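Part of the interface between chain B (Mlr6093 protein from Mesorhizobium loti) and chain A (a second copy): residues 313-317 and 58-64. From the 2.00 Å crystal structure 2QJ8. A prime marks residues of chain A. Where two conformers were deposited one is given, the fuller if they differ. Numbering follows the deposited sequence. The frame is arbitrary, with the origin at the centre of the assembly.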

# COMPACT_ATOMS: atom_id res chain seq x y z
N SER B 313 -2.29 -5.04 6.70
CA SER B 313 -2.11 -3.63 7.01
C SER B 313 -3.45 -3.09 7.55
O SER B 313 -4.45 -3.81 7.58
CB SER B 313 -1.71 -2.85 5.77
OG SER B 313 -0.51 -3.38 5.22
N ALA B 314 -3.45 -1.84 7.99
CA ALA B 314 -4.65 -1.21 8.50
C ALA B 314 -5.63 -1.01 7.34
O ALA B 314 -5.26 -0.44 6.32
CB ALA B 314 -4.30 0.12 9.20
N MSE B 315 -6.85 -1.53 7.47
CA MSE B 315 -7.86 -1.47 6.42
C MSE B 315 -9.23 -1.93 6.87
O MSE B 315 -9.35 -2.60 7.88
CB MSE B 315 -7.48 -2.31 5.23
CG MSE B 315 -7.39 -3.76 5.49
SE MSE B 315 -6.72 -4.59 3.88
CE MSE B 315 -8.11 -4.12 2.59
N TYR B 316 -10.25 -1.64 6.07
CA TYR B 316 -11.59 -2.06 6.38
C TYR B 316 -11.68 -3.53 6.00
O TYR B 316 -11.30 -3.88 4.90
CB TYR B 316 -12.64 -1.28 5.60
CG TYR B 316 -14.04 -1.69 5.94
CD1 TYR B 316 -14.56 -1.42 7.19
CD2 TYR B 316 -14.85 -2.36 5.03
CE1 TYR B 316 -15.85 -1.78 7.53
CE2 TYR B 316 -16.12 -2.73 5.37
CZ TYR B 316 -16.61 -2.45 6.63
OH TYR B 316 -17.89 -2.78 6.96
N VAL B 317 -12.13 -4.36 6.93
CA VAL B 317 -12.30 -5.81 6.71
C VAL B 317 -13.74 -6.16 7.06
O VAL B 317 -14.40 -5.46 7.84
CB VAL B 317 -11.31 -6.69 7.56
CG1 VAL B 317 -9.84 -6.45 7.15
CG2 VAL B 317 -11.51 -6.47 9.06
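Chain A (58-64) ELQGPIL

This is a small, purely van der Waals contact in which the first turn of a helix in chain A, together with the loop residue before it, packs over Ala314 at the point where a loop of chain B passes into a strand; no hydrogen bond crosses between the two stretches, and they bury 189 Å² in all.

In chain A, Glu58′ and Leu59′ are in loop conformation, and the helix runs from Gln60′ through Leu64′ and beyond. Leu59′, with phi/psi of -105/-6°, makes the bend into it. From Gln60′ to Leu64′ the helix runs crosswise to the path of chain B and leads away from it, so that Leu64′ is out of reach. The first turn is fixed by backbone bonds from Ile63′ N to Leu59′ O (3.0 Å) and from Leu64′ N to Gln60′ O (2.9 Å). The free amides at its start are capped by the carboxylate of Glu58′: OE1 of Glu58′ accepts from Gly61′ N at 2.9 Å, and OE2 of Glu58′ from Gln60′ N, also at 2.9 Å. Glycine suits position 61′, because in the conformer given a CB there would lie about 2.9 Å from Glu58′ OE1. Glu58′ makes no contact with the chain B stretch.

On chain B, Ser313 and Ala314 are loop and the strand begins at Met315. The backbones come nearest at Ala314 and Leu59′, whose CA atoms are 5.7 Å apart. Both CA-to-CB bonds point toward the partner stretch, so the two CB atoms meet at 4.0 Å, and Ala314 O lies 3.7 Å from Leu59′ CB. Alanine offers a single methyl here, and the neighbouring side chains pack against it. This methyl is also met from the helix: Ala314 CB is 3.3 Å from Ile63′ CD1, a tight apolar contact, and 3.4 Å from Gln60′ NE2. Residues 59′, 60′ and 63′ can share one methyl because position 63′ lies about one helical turn beyond 59′, while the flexible side chain of Gln60′, whose CA-to-CB bond points sideways, bends its amide end nearer.

Leu59′ extends the contact along chain B beyond Ala314. Beyond CB, Leu59′ packs on the chain B backbone, with CG of Leu59′ 3.7 Å from Met315 CA and 4.4 Å from Tyr316 N. Met315, a selenomethionine, directs its CA-to-CB bond away from chain A, leaving its backbone to meet the leucine. Tyr316 starts sideways and its ring leads away, and Val317 is out of reach, so the contact fades along the strand.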

# COMPACT_ATOMS: atom_id res chain seq x y z
N GLU A 58 -6.58 4.67 2.87
CA GLU A 58 -5.66 5.24 3.84
C GLU A 58 -6.33 5.16 5.19
O GLU A 58 -7.26 5.92 5.46
CB GLU A 58 -5.38 6.71 3.49
CG GLU A 58 -4.13 7.31 4.15
CD GLU A 58 -4.13 7.27 5.66
OE1 GLU A 58 -5.05 7.85 6.30
OE2 GLU A 58 -3.19 6.65 6.21
N LEU A 59 -5.87 4.24 6.03
CA LEU A 59 -6.47 4.08 7.33
C LEU A 59 -5.68 4.64 8.48
O LEU A 59 -6.23 4.67 9.56
CB LEU A 59 -6.89 2.64 7.56
CG LEU A 59 -8.15 2.18 6.81
CD1 LEU A 59 -9.43 2.89 7.22
CD2 LEU A 59 -7.96 2.23 5.31
N GLN A 60 -4.46 5.11 8.28
CA GLN A 60 -3.64 5.59 9.42
C GLN A 60 -4.22 6.89 10.02
O GLN A 60 -4.18 7.05 11.22
CB GLN A 60 -2.14 5.71 9.07
CG GLN A 60 -1.47 4.44 8.46
CD GLN A 60 -1.44 3.18 9.37
OE1 GLN A 60 -1.36 3.27 10.59
NE2 GLN A 60 -1.46 2.01 8.73
N GLY A 61 -4.77 7.76 9.16
CA GLY A 61 -5.48 8.97 9.57
C GLY A 61 -6.68 8.64 10.45
O GLY A 61 -6.76 9.14 11.56
N PRO A 62 -7.64 7.84 9.95
CA PRO A 62 -8.74 7.36 10.79
C PRO A 62 -8.33 6.74 12.13
O PRO A 62 -8.96 7.03 13.15
CB PRO A 62 -9.42 6.35 9.89
CG PRO A 62 -9.30 7.00 8.54
CD PRO A 62 -7.89 7.50 8.53
N ILE A 63 -7.27 5.94 12.12
CA ILE A 63 -6.75 5.31 13.35
C ILE A 63 -6.21 6.36 14.32
O ILE A 63 -6.58 6.36 15.50
CB ILE A 63 -5.68 4.26 13.04
CG1 ILE A 63 -6.35 3.02 12.45
CG2 ILE A 63 -4.87 3.91 14.30
CD1 ILE A 63 -5.37 2.14 11.62
N LEU A 64 -5.37 7.27 13.81
CA LEU A 64 -4.86 8.38 14.60
C LEU A 64 -6.00 9.23 15.16
O LEU A 64 -5.96 9.64 16.29
CB LEU A 64 -3.88 9.26 13.76
CG LEU A 64 -3.14 10.37 14.52
CD1 LEU A 64 -2.33 9.79 15.70
CD2 LEU A 64 -2.23 11.15 13.56